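Side-chain contacts in translation initiation factor 6 (Methanocaldococcus jannaschii, PDB 1G61), which binds the 50S ribosomal subunit and prevents it from joining the 30S subunit to form the 70S initiation complex: residues E23-L28 with N86-N91; N38-S41 with K47-Q50; G108-T113 with S121-D126; D126-I131 with V139-I144; C161-L166 with D170-L175. One frame throughout, in Å; residues are numbered along the deposited sequence.

The five contacts are spread over three of the small mixed sheets of the pentein-type alpha/beta fold, most of them pairing a helix with a strand. Contacts 1 and 2 meet on the sheet of strands 25-28 and 47-50; their centres are about 9 Å apart, and Leu28 N lies 2.9 Å from Leu49 O, a probable hydrogen bond. Contacts 3 and 4 share Asp126 and another sheet, centres about 6 Å apart. Contact 5 belongs to a third sheet. Its centre is about 17 Å from that of contact 4, yet the two touch, with Ile144 CD1 3.5 Å from Leu175 CD1. Contacts 1 and 5, centres about 30 Å apart, lie on opposite sides of the chain's centre.

Contact 1 (E23-L28 with N86-N91); sequences EEITLL and NFLKEN
Ile25, the first residue of strand 25-28, meets the last turn of helix 78-90 at two points, one for each branch of its side chain. The CG2 methyl of Ile25 comes to the edge of the Phe87 ring, near the ring plane, 3.7 Å from Phe87 CE2. Ile25 CB stands behind it, 4.1 Å from the same CE2. The longer branch goes to the neighbouring residue of the helix: Ile25 CD1 is 4.2 Å from Leu88 CD2, and these two side chains cross at about a right angle. The fork depends on Ile25 CG1 lying between its own backbone N and carbonyl carbon (chi1 69°), which sets CG2 beside the backbone N and facing the ring.

At Thr26 the direction reverses. Its CB points away from helix 78-90, and the side chain packs on Val40 and Leu44 of helix 34-44, on the other face of the sheet.

On the helical side, Asn91 closes the final turn. Asn91 ND2 gives a hydrogen bond to Phe87 O at 2.9 Å, from 30° off the carbonyl plane, while Asn91 N reaches that oxygen from the opposite face. Phe87 also packs on Leu49 of strand 47-50.

Across the contact only carbon meets carbon, and Phe87 O finds both of these donors within its own segment. Between these two segments the fit is therefore one of shape: an isoleucine fork set against a ring edge and a leucine methyl.

Contact 2 (N38-S41 with K47-Q50); sequences NEVS and KCLQ
Cys48 SG lies against Ser41, 3.7 Å from Ser41 CB and 3.8 Å from Ser41 CA, so the sulfur rests on the base of the serine side chain and on the helix backbone beneath it. The CB of Cys48 points from strand 47-50 toward helix 34-44, and SG sits beside its own backbone N, opposite the carbonyl carbon (chi1 -72°). Farther along the helix surface, Val40 adds a looser touch, with Val40 CG1 4.4 Å from the sulfur.

The hydroxyl of Ser41 is turned to a different task. With OG trans to the backbone N (chi1 180°), it makes a hydrogen bond to Thr46 O, in the link just before the strand. The serine thus offers carbon to the cysteine and oxygen to the connecting loop.

These segments belong to a beta-alpha-beta unit: strand 25-28, helix 34-44 and strand 47-50, the two strands running parallel and side by side in the sheet. Thr26 and Leu28 of the neighbouring strand and Val37 of the helix also touch Cys48. On the opposite face of the strand, Leu49 packs on Arg83 and Ile84 of helix 78-90, and Arg83 NE is hydrogen-bonded to Gln50 O.

The small side chains are consistent with the short distance between backbones: Ser41 CA and Cys48 CA are 6.2 Å apart, with the Cys48 sulfur wedged between helix and strand. That sulfur meets carbon from both Ser41 and Val40, and it probably acts as an apolar contact. The polar part of Ser41 is accounted for by Thr46, and what joins these two segments is close van der Waals contact.

Contact 3 (G108-T113 with S121-D126); sequences GNLILT and SPELKD
An ST turn at Ser121 leads from strand 117-120 into the 3-10 segment 122-126, and it folds against Leu110 at the end of helix 107-110. Ser121 OG accepts from Glu123 N at 3.0 Å, while Ser121 N donates to Leu110 O at 2.8 Å in a fairly straight bond (160°) that meets the oxygen nearly head-on. Beside this bond, Leu110 CD2 packs on Ser121 CB at 3.7 Å.

The pairing of Leu110 with Ser121 keeps the register of Leu112 with Leu119, and so continues the antiparallel ladder of strands 111-113 and 117-120 one pair beyond the strand ends, before Ile111 and after Ile120.

Leu124 then reaches back from beyond the turn. Its CD1 methyl touches both Leu110 CB and Ile111 CG1, each at 3.7 Å, and Leu110 CD1 lies 4.0 Å from the same Leu124 CD1; the Leu124 side chain crosses both neighbours at about a right angle. With an alanine here in place of Leu110 both methyls are gone, which would probably open a gap over Ser121 CB and beside the Leu124 side chain, leaving it freer to turn.

Over the outer end of Leu110 lies the carboxylate of Glu123. Its OE1 stands 4.1 Å from Leu110 CD2 and takes its hydrogen bond from Asn104 ND2.

Contact 4 (D126-I131 with V139-I144); sequences DFKKDI and VEIGTI
Val139 takes the inner, buried end of this contact and Lys128 the outer one. On the inner side, Ile131 CG2 meets Val139 CG2 at 4.1 Å, the two side chains crossing at about a right angle. Each is branched at CB, and each gives one methyl to the other. Ile120 of the central strand touches both, so the pair is enclosed between helix and sheet.

The other methyl of valine, Val139 CG1, faces the lysine: it lies 4.1 Å from Lys128 CG, where the two side chains pass in opposite directions. Helix 128-135 and strand 138-141 are the second and third elements of a beta-alpha-beta unit that starts with strand 117-120, and the lysine runs out of the first turn of that helix across the last strand. Its CG is trans to the backbone N (chi1 180°), and the chain stays extended as far as CE. On the way, Lys128 CD touches Ile141 CD1 at 4.1 Å, crossing it at a slant.

Toward the solvent side the packing gives way to polar atoms. Lys128 CE rests 3.2 Å from Val139 O, and the chain then bends at its last torsion (chi4 -79°). The ammonium group forms a salt bridge with Glu132 OE2, one turn along the helix. A water sits very close to Lys128 NZ, and whether it also gives a proton to Val139 O is doubtful. Glu140 OE1 stays 5.4 Å from Lys128 NZ, too far for these opposite charges to be in contact.

Contact 5 (C161-L166 with D170-L175); sequences CLTHPL and DELEFL
Thr163 OG1 donates to His164 O at 2.9 Å, approaching the oxygen from 34° off the carbonyl plane, and the same threonine meets helix 169-179 with its methyl and the flank of its hydroxyl. The contact lies in a beta-alpha-beta unit, strand 160-163, helix 169-179 and strand 183-186, at the point where the first strand ends and the chain turns toward the helix.

The threonine branches share the work. With OG1 placed between backbone N and carbonyl carbon (chi1 73°), CG2 stands beside the backbone N. Thr163 CG2 and Leu175 CD1 then meet tip to tip at 3.8 Å. Leu172 comes in at a slant, one turn earlier in the helix, and its CD1 lies 3.8 Å from Thr163 OG1 and 4.0 Å from Thr163 CG2. Both leucines also rest on Ile184 of the neighbouring strand.

A serine in place of Thr163 has no CG2, which would probably leave Leu175 CD1 without its partner and open a gap beside Leu172 CD1.

Just beyond the strand, His164 ND1 accepts from Leu166 N at 3.0 Å, with the donor almost exactly in the ring plane.

Contact 1 (E23-L28 with N86-N91)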
# COMPACT_ATOMS: atom_id res chain seq x y z
N GLU A 23 4.72 7.55 -4.29
CA GLU A 23 5.96 8.05 -4.90
C GLU A 23 6.62 9.10 -4.00
O GLU A 23 7.84 9.28 -4.14
CB GLU A 23 5.75 8.68 -6.27
CG GLU A 23 5.14 7.72 -7.30
CD GLU A 23 6.11 6.62 -7.66
OE1 GLU A 23 7.32 6.88 -7.85
OE2 GLU A 23 5.68 5.45 -7.78
N GLU A 24 5.88 9.76 -3.11
CA GLU A 24 6.42 10.92 -2.38
C GLU A 24 6.58 10.69 -0.90
O GLU A 24 7.53 11.24 -0.29
CB GLU A 24 5.56 12.16 -2.63
CG GLU A 24 5.51 12.59 -4.09
CD GLU A 24 4.55 11.94 -5.07
OE1 GLU A 24 3.50 11.29 -4.70
OE2 GLU A 24 4.78 12.05 -6.32
N ILE A 25 5.70 9.89 -0.29
CA ILE A 25 5.76 9.72 1.18
C ILE A 25 5.69 8.25 1.55
O ILE A 25 5.16 7.44 0.81
CB ILE A 25 4.59 10.45 1.89
CG1 ILE A 25 3.19 9.85 1.65
CG2 ILE A 25 4.66 11.95 1.59
CD1 ILE A 25 2.07 10.54 2.42
N THR A 26 6.20 7.91 2.72
CA THR A 26 6.06 6.63 3.32
C THR A 26 5.65 6.79 4.77
O THR A 26 6.26 7.60 5.45
CB THR A 26 7.39 5.84 3.25
OG1 THR A 26 7.84 5.81 1.87
CG2 THR A 26 7.17 4.44 3.78
N LEU A 27 4.62 6.06 5.19
CA LEU A 27 4.17 6.08 6.58
C LEU A 27 4.67 4.82 7.25
O LEU A 27 4.49 3.73 6.68
CB LEU A 27 2.65 6.20 6.71
CG LEU A 27 1.96 7.34 5.94
CD1 LEU A 27 0.53 7.49 6.44
CD2 LEU A 27 2.62 8.68 6.10
N LEU A 28 5.29 4.98 8.42
CA LEU A 28 5.99 3.90 9.09
C LEU A 28 5.61 3.82 10.56
O LEU A 28 5.16 4.81 11.15
CB LEU A 28 7.52 4.11 9.01
CG LEU A 28 8.13 4.06 7.60
CD1 LEU A 28 9.55 4.55 7.60
CD2 LEU A 28 8.03 2.62 7.06
N ASN A 86 0.54 18.13 9.66
CA ASN A 86 1.73 18.97 9.85
C ASN A 86 2.88 18.45 8.98
O ASN A 86 3.59 19.26 8.34
CB ASN A 86 2.12 19.01 11.34
CG ASN A 86 3.42 19.77 11.51
OD1 ASN A 86 4.48 19.15 11.70
ND2 ASN A 86 3.30 21.07 11.46
N PHE A 87 3.08 17.15 8.92
CA PHE A 87 4.12 16.56 8.06
C PHE A 87 3.87 16.90 6.61
O PHE A 87 4.79 17.28 5.86
CB PHE A 87 4.06 15.04 8.29
CG PHE A 87 4.76 14.22 7.20
CD1 PHE A 87 6.15 14.10 7.19
CD2 PHE A 87 4.08 13.59 6.19
CE1 PHE A 87 6.79 13.36 6.20
CE2 PHE A 87 4.68 12.83 5.19
CZ PHE A 87 6.06 12.72 5.19
N LEU A 88 2.61 16.81 6.16
CA LEU A 88 2.32 17.17 4.75
C LEU A 88 2.63 18.64 4.54
O LEU A 88 3.25 19.01 3.51
CB LEU A 88 0.86 16.82 4.44
CG LEU A 88 0.55 15.33 4.45
CD1 LEU A 88 -0.95 15.09 4.23
CD2 LEU A 88 1.35 14.50 3.45
N LYS A 89 2.23 19.52 5.44
CA LYS A 89 2.45 20.97 5.26
C LYS A 89 3.94 21.25 5.20
O LYS A 89 4.44 22.04 4.37
CB LYS A 89 1.72 21.75 6.36
CG LYS A 89 1.85 23.27 6.22
CD LYS A 89 1.09 23.98 7.32
CE LYS A 89 0.72 25.39 6.89
NZ LYS A 89 1.73 26.44 7.25
N GLU A 90 4.72 20.66 6.11
CA GLU A 90 6.17 20.85 6.17
C GLU A 90 6.87 20.47 4.88
O GLU A 90 7.93 21.02 4.54
CB GLU A 90 6.80 20.07 7.34
CG GLU A 90 6.46 20.68 8.70
CD GLU A 90 7.40 21.84 9.00
OE1 GLU A 90 8.65 21.67 8.95
OE2 GLU A 90 6.92 22.98 9.29
N ASN A 91 6.29 19.52 4.14
CA ASN A 91 6.84 19.06 2.89
C ASN A 91 6.13 19.64 1.68
O ASN A 91 6.37 19.21 0.53
CB ASN A 91 6.78 17.51 2.89
CG ASN A 91 7.83 16.95 3.83
OD1 ASN A 91 9.04 17.01 3.52
ND2 ASN A 91 7.48 16.46 5.02

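Contact 2 (N38-S41 with K47-Q50)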
# COMPACT_ATOMS: atom_id res chain seq x y z
N ASN A 38 15.91 5.41 7.70
CA ASN A 38 16.75 5.91 6.62
C ASN A 38 16.88 4.90 5.48
O ASN A 38 16.90 5.34 4.31
CB ASN A 38 18.13 6.30 7.14
CG ASN A 38 18.12 7.49 8.09
OD1 ASN A 38 17.23 8.37 8.08
ND2 ASN A 38 19.15 7.49 8.95
N GLU A 39 16.96 3.61 5.78
CA GLU A 39 17.09 2.59 4.74
C GLU A 39 15.84 2.59 3.88
O GLU A 39 15.91 2.51 2.63
CB GLU A 39 17.32 1.17 5.27
CG GLU A 39 18.70 0.89 5.84
CD GLU A 39 18.74 -0.24 6.85
OE1 GLU A 39 17.96 -1.22 6.71
OE2 GLU A 39 19.56 -0.18 7.81
N VAL A 40 14.65 2.69 4.47
CA VAL A 40 13.42 2.75 3.70
C VAL A 40 13.33 4.01 2.85
O VAL A 40 13.05 3.99 1.64
CB VAL A 40 12.23 2.61 4.70
CG1 VAL A 40 10.94 2.89 3.95
CG2 VAL A 40 12.26 1.22 5.35
N SER A 41 13.67 5.15 3.43
CA SER A 41 13.67 6.41 2.73
C SER A 41 14.59 6.35 1.53
O SER A 41 14.26 6.87 0.45
CB SER A 41 14.09 7.55 3.69
OG SER A 41 14.05 8.72 2.92
N LYS A 47 9.89 10.90 1.54
CA LYS A 47 9.83 11.52 2.84
C LYS A 47 9.03 10.59 3.77
O LYS A 47 7.92 10.19 3.42
CB LYS A 47 9.24 12.92 2.78
CG LYS A 47 10.10 13.92 2.00
CD LYS A 47 11.29 14.40 2.84
CE LYS A 47 12.12 15.46 2.11
NZ LYS A 47 13.18 16.02 3.02
N CYS A 48 9.61 10.25 4.90
CA CYS A 48 9.04 9.25 5.78
C CYS A 48 8.46 9.92 7.03
O CYS A 48 9.12 10.76 7.63
CB CYS A 48 10.10 8.25 6.20
SG CYS A 48 10.58 7.13 4.89
N LEU A 49 7.27 9.52 7.38
CA LEU A 49 6.64 9.93 8.64
C LEU A 49 6.39 8.71 9.51
O LEU A 49 5.74 7.74 9.03
CB LEU A 49 5.28 10.60 8.37
CG LEU A 49 4.48 10.91 9.64
CD1 LEU A 49 5.19 11.94 10.51
CD2 LEU A 49 3.06 11.38 9.28
N GLN A 50 6.85 8.75 10.76
CA GLN A 50 6.48 7.73 11.73
C GLN A 50 5.27 8.23 12.50
O GLN A 50 5.28 9.31 13.07
CB GLN A 50 7.63 7.48 12.72
CG GLN A 50 8.80 6.78 11.99
CD GLN A 50 9.92 6.42 12.95
OE1 GLN A 50 9.89 5.32 13.57
NE2 GLN A 50 10.88 7.30 13.12

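Contact 3 (G108-T113 with S121-D126)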
# COMPACT_ATOMS: atom_id res chain seq x y z
N GLY A 108 -6.50 -0.07 4.34
CA GLY A 108 -5.36 -0.54 3.55
C GLY A 108 -5.51 -1.97 3.11
O GLY A 108 -4.95 -2.40 2.09
N ASN A 109 -6.27 -2.80 3.86
CA ASN A 109 -6.56 -4.17 3.45
C ASN A 109 -7.64 -4.18 2.36
O ASN A 109 -7.69 -5.14 1.58
CB ASN A 109 -7.05 -4.97 4.63
CG ASN A 109 -6.06 -5.31 5.72
OD1 ASN A 109 -6.48 -5.88 6.74
ND2 ASN A 109 -4.81 -4.97 5.52
N LEU A 110 -8.49 -3.16 2.36
CA LEU A 110 -9.70 -3.16 1.52
C LEU A 110 -9.58 -2.38 0.22
O LEU A 110 -10.50 -2.41 -0.62
CB LEU A 110 -10.86 -2.57 2.33
CG LEU A 110 -11.25 -3.34 3.58
CD1 LEU A 110 -12.18 -2.48 4.42
CD2 LEU A 110 -11.94 -4.64 3.20
N ILE A 111 -8.48 -1.64 0.04
CA ILE A 111 -8.32 -0.75 -1.11
C ILE A 111 -6.91 -0.94 -1.68
O ILE A 111 -5.93 -1.04 -0.90
CB ILE A 111 -8.52 0.71 -0.67
CG1 ILE A 111 -9.93 0.91 -0.10
CG2 ILE A 111 -8.22 1.68 -1.82
CD1 ILE A 111 -10.14 2.27 0.58
N LEU A 112 -6.82 -0.92 -2.99
CA LEU A 112 -5.56 -1.08 -3.70
C LEU A 112 -5.47 0.04 -4.73
O LEU A 112 -6.31 0.04 -5.63
CB LEU A 112 -5.55 -2.45 -4.35
CG LEU A 112 -4.36 -2.86 -5.19
CD1 LEU A 112 -3.14 -3.11 -4.30
CD2 LEU A 112 -4.72 -4.15 -5.95
N THR A 113 -4.50 0.94 -4.64
CA THR A 113 -4.48 2.11 -5.52
C THR A 113 -3.09 2.45 -5.97
O THR A 113 -2.12 2.32 -5.21
CB THR A 113 -5.13 3.32 -4.82
OG1 THR A 113 -5.38 4.36 -5.79
CG2 THR A 113 -4.28 3.90 -3.67
N SER A 121 -12.81 -3.18 -2.08
CA SER A 121 -13.69 -4.26 -1.66
C SER A 121 -15.15 -3.89 -1.86
O SER A 121 -15.55 -2.75 -1.60
CB SER A 121 -13.47 -4.51 -0.15
OG SER A 121 -14.48 -5.38 0.33
N PRO A 122 -15.99 -4.86 -2.25
CA PRO A 122 -17.43 -4.59 -2.29
C PRO A 122 -17.95 -4.10 -0.94
O PRO A 122 -18.97 -3.37 -0.92
CB PRO A 122 -18.04 -5.99 -2.60
CG PRO A 122 -16.94 -6.68 -3.37
CD PRO A 122 -15.68 -6.23 -2.66
N GLU A 123 -17.35 -4.45 0.19
CA GLU A 123 -17.82 -3.95 1.49
C GLU A 123 -17.80 -2.43 1.55
O GLU A 123 -18.60 -1.87 2.33
CB GLU A 123 -16.93 -4.49 2.61
CG GLU A 123 -17.46 -4.28 4.01
CD GLU A 123 -16.68 -4.97 5.10
OE1 GLU A 123 -15.63 -5.56 4.80
OE2 GLU A 123 -17.09 -4.87 6.27
N LEU A 124 -16.93 -1.80 0.77
CA LEU A 124 -16.83 -0.34 0.79
C LEU A 124 -17.64 0.32 -0.32
O LEU A 124 -17.42 1.53 -0.53
CB LEU A 124 -15.37 0.09 0.68
CG LEU A 124 -14.50 -0.27 1.90
CD1 LEU A 124 -13.10 0.26 1.61
CD2 LEU A 124 -15.05 0.24 3.23
N LYS A 125 -18.54 -0.40 -0.98
CA LYS A 125 -19.26 0.19 -2.12
C LYS A 125 -19.89 1.54 -1.80
O LYS A 125 -19.89 2.45 -2.66
CB LYS A 125 -20.32 -0.81 -2.65
CG LYS A 125 -21.32 -0.12 -3.58
CD LYS A 125 -22.22 -1.18 -4.24
CE LYS A 125 -23.15 -0.51 -5.23
NZ LYS A 125 -23.37 0.93 -4.88
N ASP A 126 -20.45 1.72 -0.61
CA ASP A 126 -21.17 2.98 -0.37
C ASP A 126 -20.21 4.16 -0.17
O ASP A 126 -20.64 5.31 -0.09
CB ASP A 126 -22.12 2.84 0.82
CG ASP A 126 -23.23 1.84 0.55
OD1 ASP A 126 -23.66 1.72 -0.63
OD2 ASP A 126 -23.67 1.20 1.49

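Contact 4 (D126-I131 with V139-I144)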
# COMPACT_ATOMS: atom_id res chain seq x y z
N ASP A 126 -20.45 1.72 -0.61
CA ASP A 126 -21.17 2.98 -0.37
C ASP A 126 -20.21 4.16 -0.17
O ASP A 126 -20.64 5.31 -0.09
CB ASP A 126 -22.12 2.84 0.82
CG ASP A 126 -23.23 1.84 0.55
OD1 ASP A 126 -23.66 1.72 -0.63
OD2 ASP A 126 -23.67 1.20 1.49
N PHE A 127 -18.91 3.92 -0.09
CA PHE A 127 -17.87 4.93 0.08
C PHE A 127 -17.15 5.19 -1.25
O PHE A 127 -16.17 5.95 -1.27
CB PHE A 127 -16.84 4.56 1.16
CG PHE A 127 -17.55 4.50 2.52
CD1 PHE A 127 -18.12 3.31 2.98
CD2 PHE A 127 -17.65 5.64 3.31
CE1 PHE A 127 -18.77 3.29 4.20
CE2 PHE A 127 -18.30 5.62 4.53
CZ PHE A 127 -18.90 4.45 4.94
N LYS A 128 -17.66 4.63 -2.33
CA LYS A 128 -16.96 4.79 -3.59
C LYS A 128 -16.76 6.25 -3.98
O LYS A 128 -15.65 6.61 -4.41
CB LYS A 128 -17.77 4.04 -4.67
CG LYS A 128 -17.13 4.14 -6.05
CD LYS A 128 -17.85 3.18 -6.99
CE LYS A 128 -17.13 2.94 -8.30
NZ LYS A 128 -17.40 4.11 -9.17
N LYS A 129 -17.76 7.12 -3.87
CA LYS A 129 -17.58 8.51 -4.26
C LYS A 129 -16.53 9.18 -3.39
O LYS A 129 -15.69 9.96 -3.92
CB LYS A 129 -18.91 9.28 -4.15
CG LYS A 129 -18.76 10.71 -4.72
CD LYS A 129 -20.15 11.29 -4.96
CE LYS A 129 -20.10 12.80 -5.20
NZ LYS A 129 -18.87 13.23 -5.94
N ASP A 130 -16.57 8.96 -2.07
CA ASP A 130 -15.54 9.57 -1.21
C ASP A 130 -14.12 9.15 -1.61
O ASP A 130 -13.18 9.93 -1.56
CB ASP A 130 -15.80 9.08 0.23
CG ASP A 130 -16.91 9.77 0.95
OD1 ASP A 130 -17.42 10.83 0.50
OD2 ASP A 130 -17.29 9.24 2.05
N ILE A 131 -13.98 7.87 -1.97
CA ILE A 131 -12.68 7.31 -2.35
C ILE A 131 -12.29 7.90 -3.68
O ILE A 131 -11.15 8.35 -3.86
CB ILE A 131 -12.76 5.79 -2.35
CG1 ILE A 131 -12.96 5.27 -0.92
CG2 ILE A 131 -11.52 5.14 -2.94
CD1 ILE A 131 -13.34 3.77 -0.91
N VAL A 139 -12.18 4.40 -9.88
CA VAL A 139 -12.36 3.37 -8.83
C VAL A 139 -13.30 2.30 -9.33
O VAL A 139 -14.35 2.62 -9.90
CB VAL A 139 -12.93 4.02 -7.55
CG1 VAL A 139 -13.26 2.94 -6.51
CG2 VAL A 139 -11.92 5.02 -6.98
N GLU A 140 -12.91 1.04 -9.19
CA GLU A 140 -13.82 -0.07 -9.47
C GLU A 140 -13.93 -0.96 -8.23
O GLU A 140 -13.01 -1.00 -7.39
CB GLU A 140 -13.28 -0.94 -10.63
CG GLU A 140 -13.12 -0.14 -11.92
CD GLU A 140 -14.41 0.46 -12.42
OE1 GLU A 140 -15.52 -0.00 -12.05
OE2 GLU A 140 -14.37 1.43 -13.22
N ILE A 141 -15.05 -1.67 -8.11
CA ILE A 141 -15.28 -2.58 -7.00
C ILE A 141 -14.91 -3.97 -7.44
O ILE A 141 -15.25 -4.38 -8.57
CB ILE A 141 -16.77 -2.48 -6.59
CG1 ILE A 141 -17.12 -1.11 -5.97
CG2 ILE A 141 -17.12 -3.66 -5.71
CD1 ILE A 141 -18.60 -0.76 -5.97
N GLY A 142 -14.24 -4.75 -6.57
CA GLY A 142 -14.02 -6.15 -6.98
C GLY A 142 -13.16 -6.85 -5.95
O GLY A 142 -12.97 -6.34 -4.82
N THR A 143 -12.66 -8.01 -6.35
CA THR A 143 -11.89 -8.91 -5.49
C THR A 143 -10.56 -9.24 -6.15
O THR A 143 -10.35 -8.84 -7.29
CB THR A 143 -12.69 -10.21 -5.24
OG1 THR A 143 -13.09 -10.75 -6.51
CG2 THR A 143 -13.99 -9.91 -4.51
N ILE A 144 -9.69 -9.95 -5.44
CA ILE A 144 -8.44 -10.48 -5.97
C ILE A 144 -8.39 -11.95 -5.60
O ILE A 144 -8.40 -12.23 -4.40
CB ILE A 144 -7.19 -9.74 -5.42
CG1 ILE A 144 -7.16 -8.28 -5.80
CG2 ILE A 144 -5.91 -10.49 -5.81
CD1 ILE A 144 -6.56 -7.99 -7.14
O HOH W 1 -16.51 4.49 -11.46

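Contact 5 (C161-L166 with D170-L175)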
# COMPACT_ATOMS: atom_id res chain seq x y z
N CYS A 161 2.44 -4.38 -11.00
CA CYS A 161 1.48 -4.94 -10.05
C CYS A 161 1.85 -6.41 -9.79
O CYS A 161 2.11 -7.13 -10.77
CB CYS A 161 0.08 -4.81 -10.67
SG CYS A 161 -1.24 -5.59 -9.70
N LEU A 162 1.87 -6.77 -8.54
CA LEU A 162 2.07 -8.17 -8.14
C LEU A 162 0.82 -8.68 -7.43
O LEU A 162 0.39 -8.02 -6.47
CB LEU A 162 3.30 -8.32 -7.24
CG LEU A 162 3.55 -9.71 -6.65
CD1 LEU A 162 4.16 -10.62 -7.73
CD2 LEU A 162 4.44 -9.63 -5.42
N THR A 163 0.26 -9.81 -7.86
CA THR A 163 -0.93 -10.32 -7.20
C THR A 163 -0.67 -11.65 -6.50
O THR A 163 0.30 -12.33 -6.81
CB THR A 163 -2.11 -10.53 -8.18
OG1 THR A 163 -1.83 -11.67 -9.01
CG2 THR A 163 -2.25 -9.33 -9.10
N HIS A 164 -1.61 -12.02 -5.64
CA HIS A 164 -1.83 -13.37 -5.17
C HIS A 164 -1.63 -14.37 -6.30
O HIS A 164 -2.06 -14.14 -7.45
CB HIS A 164 -3.30 -13.41 -4.69
CG HIS A 164 -3.72 -14.65 -3.98
ND1 HIS A 164 -3.77 -15.91 -4.55
CD2 HIS A 164 -4.10 -14.79 -2.69
CE1 HIS A 164 -4.20 -16.77 -3.61
NE2 HIS A 164 -4.40 -16.11 -2.48
N PRO A 165 -0.99 -15.50 -5.99
CA PRO A 165 -0.64 -16.47 -7.05
C PRO A 165 -1.84 -17.09 -7.75
O PRO A 165 -1.63 -17.67 -8.86
CB PRO A 165 0.20 -17.52 -6.30
CG PRO A 165 -0.17 -17.39 -4.89
CD PRO A 165 -0.54 -15.94 -4.65
N LEU A 166 -3.05 -17.04 -7.22
CA LEU A 166 -4.19 -17.73 -7.83
C LEU A 166 -5.04 -16.82 -8.68
O LEU A 166 -6.15 -17.18 -9.10
CB LEU A 166 -5.07 -18.43 -6.77
CG LEU A 166 -4.34 -19.57 -6.04
CD1 LEU A 166 -5.26 -20.24 -5.04
CD2 LEU A 166 -3.75 -20.56 -7.05
N ASP A 170 -7.77 -13.64 -16.90
CA ASP A 170 -8.75 -12.62 -17.24
C ASP A 170 -8.74 -11.53 -16.18
O ASP A 170 -8.88 -10.33 -16.53
CB ASP A 170 -10.14 -13.20 -17.41
CG ASP A 170 -10.53 -14.09 -16.26
OD1 ASP A 170 -9.78 -14.25 -15.28
OD2 ASP A 170 -11.63 -14.65 -16.38
N GLU A 171 -8.52 -11.88 -14.93
CA GLU A 171 -8.46 -10.90 -13.85
C GLU A 171 -7.16 -10.12 -13.91
O GLU A 171 -7.13 -8.91 -13.70
CB GLU A 171 -8.63 -11.62 -12.51
CG GLU A 171 -8.49 -10.65 -11.32
CD GLU A 171 -9.09 -11.32 -10.10
OE1 GLU A 171 -8.42 -12.13 -9.45
OE2 GLU A 171 -10.30 -11.07 -9.84
N LEU A 172 -6.05 -10.78 -14.26
CA LEU A 172 -4.78 -10.10 -14.46
C LEU A 172 -4.90 -9.04 -15.57
O LEU A 172 -4.42 -7.92 -15.42
CB LEU A 172 -3.67 -11.09 -14.77
CG LEU A 172 -2.28 -10.88 -14.23
CD1 LEU A 172 -2.19 -10.94 -12.71
CD2 LEU A 172 -1.36 -11.93 -14.83
N GLU A 173 -5.55 -9.35 -16.69
CA GLU A 173 -5.77 -8.36 -17.73
C GLU A 173 -6.62 -7.20 -17.25
O GLU A 173 -6.33 -6.03 -17.55
CB GLU A 173 -6.44 -8.96 -18.99
CG GLU A 173 -6.34 -7.99 -20.17
CD GLU A 173 -5.06 -7.19 -20.31
OE1 GLU A 173 -3.99 -7.83 -20.47
OE2 GLU A 173 -5.09 -5.92 -20.27
N PHE A 174 -7.67 -7.43 -16.47
CA PHE A 174 -8.47 -6.38 -15.86
C PHE A 174 -7.65 -5.47 -14.98
O PHE A 174 -7.78 -4.25 -15.05
CB PHE A 174 -9.60 -7.08 -15.09
CG PHE A 174 -10.36 -6.10 -14.18
CD1 PHE A 174 -11.32 -5.21 -14.65
CD2 PHE A 174 -10.06 -6.09 -12.83
CE1 PHE A 174 -11.97 -4.34 -13.77
CE2 PHE A 174 -10.73 -5.22 -11.98
CZ PHE A 174 -11.68 -4.33 -12.43
N LEU A 175 -6.82 -6.06 -14.10
CA LEU A 175 -6.00 -5.25 -13.20
C LEU A 175 -4.98 -4.41 -13.96
O LEU A 175 -4.71 -3.25 -13.68
CB LEU A 175 -5.27 -6.15 -12.20
CG LEU A 175 -6.23 -6.89 -11.26
CD1 LEU A 175 -5.49 -7.99 -10.49
CD2 LEU A 175 -7.01 -5.99 -10.31